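Local coordinates for protein thiol-disulfide oxidoreductase (PDB 3FW2) that may act as a thiol-disulfide oxidoreductase of the TlpA-like family, this chain being its C-terminal, thioredoxin-like domain, although it lacks the CXXC cysteine pair, at residues Y10-S15 with K110-Y115; N39-W44 with Q82-A87; K65-I70 with N145-A150; L73-D78 with E96-F101. All blocks are in the same frame, centred on the assembly; numbering follows the deposited sequence. Where two conformers were deposited one is given.

Contacts 2 and 4 form one neighbourhood: their centres lie about 7 Å apart, strands 35-41 and 70-76 are adjacent in the central sheet, and Ser43 OG meets Asp78 OD1 at 2.6 Å in a probable hydrogen bond. Contact 1 lies about 13 Å, centre to centre, from contact 4, which it touches through Phe14 CE2 and Leu73 CD2 at 3.6 Å, and about 19 Å from contact 2. Contact 3 stands apart on the opposite side of the domain centre, its centre about 27 Å from that of contact 2. Trp44 of contact 2 comes just before the position of the CXXC motif in classical thioredoxins; here asparagine and isoleucine replace the two cysteines.

Contact 1. Residues Y10-S15 with K110-Y115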
# COMPACT_ATOMS: atom_id res chain seq x y z
N TYR A 10 -7.19 -16.77 -16.15
CA TYR A 10 -8.27 -16.93 -15.19
C TYR A 10 -7.86 -16.29 -13.87
O TYR A 10 -6.73 -16.45 -13.43
CB TYR A 10 -8.56 -18.41 -14.97
CG TYR A 10 -9.31 -19.06 -16.09
CD1 TYR A 10 -10.63 -18.67 -16.38
CD2 TYR A 10 -8.75 -20.09 -16.85
CE1 TYR A 10 -11.37 -19.29 -17.38
CE2 TYR A 10 -9.47 -20.71 -17.86
CZ TYR A 10 -10.79 -20.30 -18.12
OH TYR A 10 -11.53 -20.91 -19.13
N ALA A 11 -8.81 -15.57 -13.25
CA ALA A 11 -8.59 -14.87 -11.97
C ALA A 11 -8.04 -15.84 -10.89
O ALA A 11 -8.62 -16.88 -10.68
CB ALA A 11 -9.93 -14.27 -11.48
N PRO A 12 -6.97 -15.46 -10.16
CA PRO A 12 -6.61 -16.23 -8.96
C PRO A 12 -7.75 -16.37 -7.94
O PRO A 12 -8.60 -15.45 -7.79
CB PRO A 12 -5.45 -15.43 -8.33
CG PRO A 12 -4.80 -14.70 -9.53
CD PRO A 12 -6.02 -14.35 -10.41
N PHE A 13 -7.80 -17.50 -7.26
CA PHE A 13 -8.86 -17.70 -6.29
C PHE A 13 -8.75 -16.71 -5.15
O PHE A 13 -7.63 -16.34 -4.74
CB PHE A 13 -8.77 -19.09 -5.73
CG PHE A 13 -9.81 -19.40 -4.73
CD1 PHE A 13 -11.13 -19.57 -5.11
CD2 PHE A 13 -9.46 -19.60 -3.42
CE1 PHE A 13 -12.11 -19.90 -4.14
CE2 PHE A 13 -10.43 -19.94 -2.47
CZ PHE A 13 -11.72 -20.07 -2.83
N PHE A 14 -9.90 -16.26 -4.68
CA PHE A 14 -9.96 -15.63 -3.40
C PHE A 14 -11.23 -16.02 -2.67
O PHE A 14 -12.21 -16.39 -3.30
CB PHE A 14 -9.88 -14.10 -3.51
CG PHE A 14 -11.02 -13.52 -4.25
CD1 PHE A 14 -10.91 -13.25 -5.59
CD2 PHE A 14 -12.23 -13.19 -3.57
CE1 PHE A 14 -11.99 -12.73 -6.31
CE2 PHE A 14 -13.30 -12.69 -4.28
CZ PHE A 14 -13.18 -12.44 -5.64
N SER A 15 -11.17 -15.92 -1.35
CA SER A 15 -12.28 -16.15 -0.48
C SER A 15 -12.05 -15.31 0.74
O SER A 15 -11.15 -15.58 1.53
CB SER A 15 -12.37 -17.63 -0.08
OG SER A 15 -13.38 -17.88 0.89
N LYS A 110 -1.08 -10.11 -2.93
CA LYS A 110 -0.00 -10.76 -3.61
C LYS A 110 -0.53 -11.47 -4.83
O LYS A 110 0.09 -11.40 -5.92
CB LYS A 110 0.68 -11.73 -2.66
CG LYS A 110 1.14 -11.07 -1.36
CD LYS A 110 1.95 -12.01 -0.45
CE LYS A 110 1.08 -12.65 0.60
NZ LYS A 110 1.81 -13.68 1.42
N GLN A 111 -1.62 -12.19 -4.69
CA GLN A 111 -2.15 -12.97 -5.84
C GLN A 111 -2.53 -12.09 -7.03
O GLN A 111 -2.35 -12.48 -8.20
CB GLN A 111 -3.35 -13.82 -5.43
CG GLN A 111 -3.09 -14.92 -4.40
CD GLN A 111 -2.10 -15.95 -4.92
OE1 GLN A 111 -2.51 -16.92 -5.51
NE2 GLN A 111 -0.80 -15.72 -4.73
N TYR A 112 -3.06 -10.89 -6.73
CA TYR A 112 -3.48 -9.94 -7.76
C TYR A 112 -2.36 -8.92 -8.10
O TYR A 112 -2.65 -7.99 -8.81
CB TYR A 112 -4.78 -9.22 -7.35
CG TYR A 112 -5.92 -10.14 -7.65
CD1 TYR A 112 -6.15 -11.24 -6.82
CD2 TYR A 112 -6.68 -10.01 -8.82
CE1 TYR A 112 -7.19 -12.13 -7.10
CE2 TYR A 112 -7.73 -10.89 -9.11
CZ TYR A 112 -7.97 -11.96 -8.24
OH TYR A 112 -8.98 -12.86 -8.60
N SER A 113 -1.15 -9.10 -7.55
CA SER A 113 0.03 -8.26 -7.87
C SER A 113 -0.32 -6.78 -7.75
O SER A 113 -0.02 -5.97 -8.65
CB SER A 113 0.54 -8.56 -9.28
OG SER A 113 0.91 -9.94 -9.28
N ILE A 114 -0.98 -6.42 -6.66
CA ILE A 114 -1.43 -5.02 -6.44
C ILE A 114 -0.18 -4.20 -6.13
O ILE A 114 0.55 -4.44 -5.12
CB ILE A 114 -2.46 -4.96 -5.32
CG1 ILE A 114 -3.67 -5.81 -5.68
CG2 ILE A 114 -2.93 -3.52 -5.02
CD1 ILE A 114 -4.42 -5.41 -6.96
N TYR A 115 0.15 -3.27 -7.03
CA TYR A 115 1.35 -2.51 -6.84
C TYR A 115 1.11 -1.13 -6.28
O TYR A 115 2.05 -0.48 -5.82
CB TYR A 115 2.14 -2.43 -8.15
CG TYR A 115 1.42 -1.83 -9.31
CD1 TYR A 115 1.34 -0.44 -9.46
CD2 TYR A 115 0.85 -2.65 -10.30
CE1 TYR A 115 0.67 0.13 -10.60
CE2 TYR A 115 0.17 -2.07 -11.40
CZ TYR A 115 0.12 -0.71 -11.55
OH TYR A 115 -0.52 -0.15 -12.64
O HOH W 1 -5.21 -17.51 -5.26
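Tyr112 OH donates a 2.7 Å hydrogen bond to Pro12 O, fastening the loop before strand 16-17 to the end of helix 107-111 in this thioredoxin-like fold. The bond lies in the carbonyl plane on a lone pair, with a C=O...O angle of 138°. Around the hydroxyl are Ala11 CB at 3.3 Å and Phe14, which presents its ring edge so that CD1 lies 3.6 Å from Tyr112 OH. Over one face of the tyrosine ring comes Pro12 CD, a CH-pi contact 4.2 Å from the ring centroid and 28° off the normal. A phenylalanine in place of Tyr112 would lack the hydroxyl and its bond to Pro12 O, and would probably hold the loop less firmly to the helix end. One step outward, Ile121 of strand 119-123 touches the tyrosine side chain, and Ile38 of strand 35-41 touches Phe14. The helix finishes in a Schellman motif with Ser113, of positive phi, at C-prime; its N donates to Lys110 O at 3.1 Å. Just before the tyrosine, Gln111 bends at chi2 (-62°), and a water donates both to its OE1, at 2.8 Å, and to Phe13 O, at 2.7 Å.

Contact 2. Residues N39-W44 with Q82-A87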
# COMPACT_ATOMS: atom_id res chain seq x y z
N ASN A 39 -12.70 -3.69 -6.94
CA ASN A 39 -11.88 -2.53 -6.60
C ASN A 39 -11.10 -2.75 -5.31
O ASN A 39 -11.63 -3.30 -4.31
CB ASN A 39 -12.68 -1.24 -6.57
CG ASN A 39 -13.56 -1.10 -5.33
OD1 ASN A 39 -13.22 -0.35 -4.36
ND2 ASN A 39 -14.65 -1.78 -5.33
N PHE A 40 -9.86 -2.33 -5.31
CA PHE A 40 -8.98 -2.47 -4.17
C PHE A 40 -8.66 -1.09 -3.57
O PHE A 40 -8.43 -0.12 -4.29
CB PHE A 40 -7.64 -3.07 -4.59
CG PHE A 40 -7.72 -4.50 -5.09
CD1 PHE A 40 -7.55 -5.56 -4.23
CD2 PHE A 40 -8.01 -4.77 -6.40
CE1 PHE A 40 -7.61 -6.88 -4.69
CE2 PHE A 40 -8.09 -6.11 -6.84
CZ PHE A 40 -7.88 -7.13 -5.96
N TRP A 41 -8.67 -1.01 -2.23
CA TRP A 41 -8.56 0.26 -1.55
C TRP A 41 -8.14 -0.02 -0.10
O TRP A 41 -8.02 -1.18 0.32
CB TRP A 41 -9.92 0.98 -1.55
CG TRP A 41 -10.99 0.29 -0.75
CD1 TRP A 41 -11.62 -0.88 -1.05
CD2 TRP A 41 -11.49 0.69 0.54
NE1 TRP A 41 -12.50 -1.22 -0.06
CE2 TRP A 41 -12.44 -0.29 0.93
CE3 TRP A 41 -11.26 1.78 1.37
CZ2 TRP A 41 -13.16 -0.19 2.12
CZ3 TRP A 41 -11.95 1.88 2.55
CH2 TRP A 41 -12.88 0.89 2.93
N ALA A 42 -7.95 1.04 0.67
CA ALA A 42 -7.83 0.93 2.11
C ALA A 42 -8.17 2.22 2.79
O ALA A 42 -7.92 3.33 2.27
CB ALA A 42 -6.40 0.53 2.53
N SER A 43 -8.73 2.14 4.00
CA SER A 43 -9.08 3.35 4.73
C SER A 43 -7.84 4.17 5.13
O SER A 43 -7.91 5.37 5.36
CB SER A 43 -9.96 3.00 5.95
OG SER A 43 -9.16 2.62 7.06
N TRP A 44 -6.72 3.51 5.29
CA TRP A 44 -5.46 4.16 5.58
C TRP A 44 -4.83 4.87 4.35
O TRP A 44 -3.71 5.48 4.45
CB TRP A 44 -4.46 3.17 6.22
CG TRP A 44 -4.13 1.90 5.46
CD1 TRP A 44 -4.59 0.65 5.75
CD2 TRP A 44 -3.24 1.76 4.35
NE1 TRP A 44 -4.04 -0.26 4.88
CE2 TRP A 44 -3.21 0.40 4.01
CE3 TRP A 44 -2.45 2.66 3.60
CZ2 TRP A 44 -2.43 -0.10 2.94
CZ3 TRP A 44 -1.68 2.14 2.53
CH2 TRP A 44 -1.69 0.79 2.21
N GLN A 82 -12.40 -1.79 12.60
CA GLN A 82 -13.26 -0.65 12.88
C GLN A 82 -12.99 0.50 11.95
O GLN A 82 -13.94 1.11 11.47
CB GLN A 82 -13.17 -0.14 14.33
CG GLN A 82 -14.36 0.79 14.66
CD GLN A 82 -15.70 0.06 14.52
OE1 GLN A 82 -15.89 -0.98 15.12
NE2 GLN A 82 -16.61 0.55 13.66
N GLN A 83 -11.73 0.73 11.59
CA GLN A 83 -11.40 1.76 10.61
C GLN A 83 -12.01 1.43 9.25
O GLN A 83 -12.51 2.34 8.54
CB GLN A 83 -9.92 2.01 10.53
CG GLN A 83 -9.42 2.67 11.77
CD GLN A 83 -7.95 2.60 11.90
OE1 GLN A 83 -7.22 2.65 10.92
NE2 GLN A 83 -7.47 2.48 13.15
N TRP A 84 -11.98 0.14 8.89
CA TRP A 84 -12.55 -0.35 7.65
C TRP A 84 -14.06 -0.12 7.63
O TRP A 84 -14.61 0.49 6.70
CB TRP A 84 -12.23 -1.84 7.48
CG TRP A 84 -12.86 -2.51 6.33
CD1 TRP A 84 -12.77 -2.18 5.02
CD2 TRP A 84 -13.69 -3.65 6.42
NE1 TRP A 84 -13.49 -3.08 4.26
CE2 TRP A 84 -14.07 -4.00 5.10
CE3 TRP A 84 -14.14 -4.43 7.49
CZ2 TRP A 84 -14.86 -5.08 4.82
CZ3 TRP A 84 -14.95 -5.53 7.19
CH2 TRP A 84 -15.29 -5.85 5.87
N LYS A 85 -14.75 -0.56 8.67
CA LYS A 85 -16.19 -0.35 8.72
C LYS A 85 -16.57 1.13 8.78
O LYS A 85 -17.60 1.54 8.20
CB LYS A 85 -16.79 -1.05 9.97
CG LYS A 85 -16.75 -2.57 9.86
CD LYS A 85 -17.36 -3.24 11.12
CE LYS A 85 -17.50 -4.75 10.90
NZ LYS A 85 -18.32 -5.41 11.98
N ASP A 86 -15.79 1.92 9.49
CA ASP A 86 -16.11 3.35 9.59
C ASP A 86 -16.06 4.00 8.19
O ASP A 86 -16.90 4.85 7.87
CB ASP A 86 -15.13 4.07 10.49
CG ASP A 86 -15.34 3.75 11.98
OD1 ASP A 86 -16.38 3.17 12.40
OD2 ASP A 86 -14.45 4.14 12.75
N ALA A 87 -15.03 3.64 7.41
CA ALA A 87 -14.88 4.16 6.03
C ALA A 87 -16.02 3.72 5.14
O ALA A 87 -16.55 4.53 4.32
CB ALA A 87 -13.48 3.74 5.45
O HOH W 2 -13.78 -3.49 1.36
O HOH W 3 -7.56 4.10 8.64
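Two indoles meet at an oblique angle, the six-membered ring of Trp41 and the five-membered ring of Trp84 having planes 33° apart and centroids separated by 5.5 Å. Trp41 CZ2 comes to the edge of Trp84, 3.5 Å from its CD1, while Ala87 CB lies at the edge of Trp41, 3.8 Å from CZ3. A shared water sits in the plane of Trp84 at its edge and accepts from both ring nitrogens, Trp41 NE1 at 3.0 Å and Trp84 NE1 at 2.9 Å; Trp41 NE1 also makes a weak hydrogen bond to Gln97 OE1. Beside the indoles, Ser43 CB packs 3.6 Å from Ala87 CB. With chi1 at 84°, Ser43 OG stands between the backbone N and the carbonyl carbon, where Asp78 OD1 is its main partner, and a second water donates to it and to Gln83 OE1. This is helix-on-sheet packing within the thioredoxin-like domain, seating helix 81-90 against the end of strand 35-41 and the turn that follows; Trp84 also touches Ser76 of the adjacent strand 70-76, and Trp41 reaches Gln50 of helix 48-64.

Contact 3. Residues K65-I70 with N145-A150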
# COMPACT_ATOMS: atom_id res chain seq x y z
N LYS A 65 -26.84 -1.27 -9.95
CA LYS A 65 -27.01 -2.05 -8.74
C LYS A 65 -28.01 -3.21 -8.86
O LYS A 65 -27.96 -4.16 -8.07
CB LYS A 65 -27.39 -1.17 -7.54
CG LYS A 65 -28.57 -0.26 -7.74
CD LYS A 65 -28.98 0.38 -6.41
CE LYS A 65 -28.08 1.55 -6.06
NZ LYS A 65 -28.32 2.08 -4.66
N LYS A 66 -28.90 -3.14 -9.82
CA LYS A 66 -29.89 -4.18 -9.94
C LYS A 66 -29.81 -4.74 -11.34
O LYS A 66 -30.78 -4.74 -12.07
CB LYS A 66 -31.27 -3.58 -9.59
CG LYS A 66 -32.39 -4.56 -9.54
CD LYS A 66 -33.45 -4.19 -8.43
CE LYS A 66 -34.16 -2.88 -8.70
NZ LYS A 66 -35.26 -2.59 -7.66
N ASN A 67 -28.63 -5.23 -11.73
CA ASN A 67 -28.34 -5.59 -13.13
C ASN A 67 -27.95 -7.05 -13.22
O ASN A 67 -27.23 -7.54 -12.35
CB ASN A 67 -27.19 -4.74 -13.68
CG ASN A 67 -27.03 -4.86 -15.16
OD1 ASN A 67 -26.33 -5.73 -15.65
ND2 ASN A 67 -27.75 -4.01 -15.92
N LYS A 68 -28.41 -7.74 -14.25
CA LYS A 68 -28.17 -9.18 -14.38
C LYS A 68 -26.76 -9.53 -14.78
O LYS A 68 -26.36 -10.69 -14.67
CB LYS A 68 -29.07 -9.81 -15.46
CG LYS A 68 -30.42 -10.18 -15.08
CD LYS A 68 -31.12 -10.87 -16.24
CE LYS A 68 -31.79 -9.89 -17.13
NZ LYS A 68 -33.24 -9.78 -16.73
N TYR A 69 -26.00 -8.56 -15.28
CA TYR A 69 -24.79 -8.89 -16.03
C TYR A 69 -23.50 -8.45 -15.38
O TYR A 69 -22.46 -8.88 -15.80
CB TYR A 69 -24.90 -8.33 -17.44
CG TYR A 69 -26.16 -8.82 -18.14
CD1 TYR A 69 -26.35 -10.16 -18.37
CD2 TYR A 69 -27.19 -7.93 -18.45
CE1 TYR A 69 -27.56 -10.63 -18.96
CE2 TYR A 69 -28.38 -8.37 -19.04
CZ TYR A 69 -28.55 -9.71 -19.29
OH TYR A 69 -29.76 -10.14 -19.85
N ILE A 70 -23.59 -7.58 -14.38
CA ILE A 70 -22.42 -6.97 -13.76
C ILE A 70 -22.64 -6.88 -12.25
O ILE A 70 -23.72 -6.48 -11.78
CB ILE A 70 -22.05 -5.58 -14.38
CG1 ILE A 70 -20.77 -5.00 -13.73
CG2 ILE A 70 -23.11 -4.57 -14.16
CD1 ILE A 70 -19.50 -5.78 -14.09
N ASN A 145 -20.59 -1.95 -22.38
CA ASN A 145 -20.46 -3.06 -23.34
C ASN A 145 -20.83 -4.44 -22.79
O ASN A 145 -21.51 -5.24 -23.46
CB ASN A 145 -19.06 -3.15 -23.94
CG ASN A 145 -18.76 -1.98 -24.88
OD1 ASN A 145 -19.65 -1.23 -25.30
ND2 ASN A 145 -17.48 -1.84 -25.24
N ILE A 146 -20.40 -4.70 -21.56
CA ILE A 146 -20.75 -5.94 -20.87
C ILE A 146 -22.24 -6.07 -20.72
O ILE A 146 -22.79 -7.13 -21.00
CB ILE A 146 -20.07 -6.00 -19.50
CG1 ILE A 146 -18.58 -6.28 -19.69
CG2 ILE A 146 -20.68 -7.11 -18.62
CD1 ILE A 146 -17.77 -6.01 -18.41
N VAL A 147 -22.88 -5.00 -20.25
CA VAL A 147 -24.35 -4.97 -20.10
C VAL A 147 -25.06 -5.18 -21.44
O VAL A 147 -26.02 -5.93 -21.54
CB VAL A 147 -24.79 -3.65 -19.41
CG1 VAL A 147 -26.29 -3.53 -19.41
CG2 VAL A 147 -24.26 -3.64 -17.96
N GLU A 148 -24.56 -4.56 -22.50
CA GLU A 148 -25.12 -4.72 -23.85
C GLU A 148 -24.94 -6.14 -24.37
O GLU A 148 -25.83 -6.69 -25.06
CB GLU A 148 -24.47 -3.73 -24.80
CG GLU A 148 -24.80 -3.91 -26.30
CD GLU A 148 -23.97 -2.96 -27.15
OE1 GLU A 148 -23.72 -3.23 -28.35
OE2 GLU A 148 -23.55 -1.93 -26.61
N GLU A 149 -23.82 -6.78 -24.04
CA GLU A 149 -23.56 -8.16 -24.47
C GLU A 149 -24.51 -9.16 -23.84
O GLU A 149 -24.69 -10.27 -24.37
CB GLU A 149 -22.14 -8.59 -24.15
CG GLU A 149 -21.08 -7.97 -25.03
CD GLU A 149 -19.66 -8.12 -24.45
OE1 GLU A 149 -19.49 -8.75 -23.39
OE2 GLU A 149 -18.71 -7.63 -25.11
N ALA A 150 -25.07 -8.79 -22.69
CA ALA A 150 -26.09 -9.60 -22.00
C ALA A 150 -25.60 -11.00 -21.81
O ALA A 150 -24.44 -11.24 -21.42
CB ALA A 150 -27.42 -9.60 -22.78
OXT ALA A 150 -26.40 -11.94 -22.07
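Tyr69 carries the join between the turn that enters strand 70-76 and the C-terminal helix 136-149 of this thioredoxin-like domain. Its CB points toward the helix, and with CG anti to the carbonyl carbon (chi1 -55°) the ring is brought under the last modelled residue. CG is 3.9 Å from Ala150 CA; farther out, CD2 approaches Val147 O at the same distance and CE2 lies near Ala150 CA, whereas on the other branch CD1 runs beside the Ala150 backbone (C and CA) and CE1 comes to 3.5 Å from Ala150 C. CZ and the terminal OH run along Ala150 CB. Ala150 CA stands over the centre of the Tyr69 ring, 3.5 Å from the centroid and 12° off the normal, which defines a CH-pi contact. Lys68 CB fills the opposite face, so the ring is sandwiched between the two. Ala150 has positive phi (52°) and ends the deposited construct in a carboxylate; the natural protein continues beyond it, so that charge belongs to the construct. Deeper in, Ile70 CG2 meets Val147 CG2 at 4.1 Å, and Ile70 and Ile146 both touch Leu122 of strand 119-123, tying turn and helix to the central sheet. Asn67 forms an Asx turn, its OD1 accepting from Tyr69 N at 2.9 Å from above the carbonyl plane, while Val147 CG2 packs 3.7 Å from Asn67 OD1.

Contact 4. Residues L73-D78 with E96-F101; sequences LGISLD and EQVCDF
Leu73, Ile75 and Val98 project from one face of the sheet, with Ile75 and Val98 side by side and pointing the same way; Ile75 CG1 lies 3.7 Å from Val98 CG2. Leu73 CD1 reaches across to the other strand, packing against Val98 CG1 and against Glu96 CG. Gln97 leaves from the opposite face, and its chain, bent at chi2 (-66°), folds back until OE1 is 3.6 Å from Gly74 CA, on the side where any other residue would carry a CB. The amide is steadied by NE2 donating to Trp95 O. Strands 70-76 and 96-98 are parallel neighbours joined through helix 81-90, a beta-alpha-beta unit that adds edge strand 96-98 to the sheet of this thioredoxin-like domain. Gly74 N donates to Glu96 O at 2.9 Å, Val98 N to Gly74 O at 2.8 Å and Ser76 N to Val98 O at 3.0 Å, all nearly straight. Beyond the paired region, Cys99 SG lies 3.4 Å from Asp78 O and accepts from Phe101 N. Ser76 OG, anti to its backbone N, accepts from Asp78 N in an ST turn at 2.9 Å and donates to Asp78 OD2 at 2.7 Å. An alanine at Ser76 would lose both bonds and would probably loosen the Asp78 carboxylate, whose OD1 pairs with Ser43 OG. On the backbone, a water donates to Ser76 O and accepts from Asp100 N.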
# COMPACT_ATOMS: atom_id res chain seq x y z
N LEU A 73 -17.40 -5.69 -6.27
CA LEU A 73 -16.86 -6.15 -5.00
C LEU A 73 -15.70 -5.22 -4.62
O LEU A 73 -14.77 -5.09 -5.39
CB LEU A 73 -16.27 -7.57 -5.10
CG LEU A 73 -15.65 -8.15 -3.84
CD1 LEU A 73 -16.66 -8.21 -2.69
CD2 LEU A 73 -15.05 -9.54 -4.16
N GLY A 74 -15.71 -4.71 -3.40
CA GLY A 74 -14.60 -3.93 -2.87
C GLY A 74 -13.79 -4.83 -1.96
O GLY A 74 -14.32 -5.47 -1.04
N ILE A 75 -12.49 -4.83 -2.19
CA ILE A 75 -11.52 -5.54 -1.37
C ILE A 75 -10.61 -4.54 -0.70
O ILE A 75 -9.88 -3.79 -1.36
CB ILE A 75 -10.70 -6.51 -2.20
CG1 ILE A 75 -11.61 -7.58 -2.84
CG2 ILE A 75 -9.63 -7.14 -1.32
CD1 ILE A 75 -10.93 -8.65 -3.64
N SER A 76 -10.66 -4.49 0.62
CA SER A 76 -9.81 -3.59 1.37
C SER A 76 -8.53 -4.23 1.84
O SER A 76 -8.51 -5.40 2.24
CB SER A 76 -10.52 -3.04 2.58
OG SER A 76 -9.65 -2.18 3.35
N LEU A 77 -7.47 -3.42 1.85
CA LEU A 77 -6.19 -3.78 2.44
C LEU A 77 -6.00 -3.14 3.82
O LEU A 77 -4.87 -2.99 4.32
CB LEU A 77 -5.05 -3.46 1.47
CG LEU A 77 -5.22 -4.09 0.10
CD1 LEU A 77 -4.03 -3.67 -0.76
CD2 LEU A 77 -5.36 -5.64 0.15
N ASP A 78 -7.09 -2.79 4.47
CA ASP A 78 -7.05 -2.37 5.87
C ASP A 78 -6.55 -3.50 6.80
O ASP A 78 -6.73 -4.71 6.53
CB ASP A 78 -8.43 -1.95 6.36
CG ASP A 78 -8.77 -0.53 6.01
OD1 ASP A 78 -8.08 0.35 6.54
OD2 ASP A 78 -9.70 -0.30 5.24
N GLU A 96 -20.84 -4.74 -2.19
CA GLU A 96 -20.27 -5.70 -1.22
C GLU A 96 -18.82 -5.34 -0.92
O GLU A 96 -18.07 -4.95 -1.80
CB GLU A 96 -20.36 -7.12 -1.76
CG GLU A 96 -19.87 -8.21 -0.78
CD GLU A 96 -20.61 -8.27 0.54
OE1 GLU A 96 -20.48 -7.34 1.38
OE2 GLU A 96 -21.31 -9.27 0.75
N GLN A 97 -18.45 -5.50 0.34
CA GLN A 97 -17.15 -5.14 0.85
C GLN A 97 -16.55 -6.30 1.65
O GLN A 97 -17.20 -6.90 2.53
CB GLN A 97 -17.23 -3.94 1.76
CG GLN A 97 -17.82 -2.73 1.13
CD GLN A 97 -16.96 -2.15 -0.01
OE1 GLN A 97 -15.73 -2.17 0.08
NE2 GLN A 97 -17.61 -1.65 -1.06
N VAL A 98 -15.31 -6.63 1.35
CA VAL A 98 -14.58 -7.68 2.09
C VAL A 98 -13.19 -7.21 2.51
O VAL A 98 -12.63 -6.26 1.92
CB VAL A 98 -14.46 -8.97 1.24
CG1 VAL A 98 -15.88 -9.58 0.87
CG2 VAL A 98 -13.59 -8.75 0.01
N CYS A 99 -12.66 -7.87 3.57
CA CYS A 99 -11.37 -7.56 4.12
C CYS A 99 -10.97 -8.66 5.10
O CYS A 99 -11.75 -9.01 5.95
CB CYS A 99 -11.43 -6.21 4.86
SG CYS A 99 -9.81 -5.67 5.46
N ASP A 100 -9.75 -9.18 4.98
CA ASP A 100 -9.28 -10.23 5.90
C ASP A 100 -8.26 -9.67 6.88
O ASP A 100 -7.69 -10.39 7.70
CB ASP A 100 -8.77 -11.45 5.16
CG ASP A 100 -7.46 -11.25 4.47
OD1 ASP A 100 -6.87 -10.15 4.51
OD2 ASP A 100 -7.01 -12.25 3.83
N PHE A 101 -8.06 -8.35 6.86
CA PHE A 101 -7.14 -7.65 7.76
C PHE A 101 -5.70 -8.02 7.69
O PHE A 101 -4.90 -7.61 8.55
CB PHE A 101 -7.70 -7.66 9.23
CG PHE A 101 -9.15 -7.44 9.23
CD1 PHE A 101 -9.65 -6.19 8.87
CD2 PHE A 101 -10.03 -8.48 9.44
CE1 PHE A 101 -10.98 -6.00 8.76
CE2 PHE A 101 -11.39 -8.27 9.35
CZ PHE A 101 -11.85 -7.04 9.00
O HOH W 4 -8.21 -8.09 2.66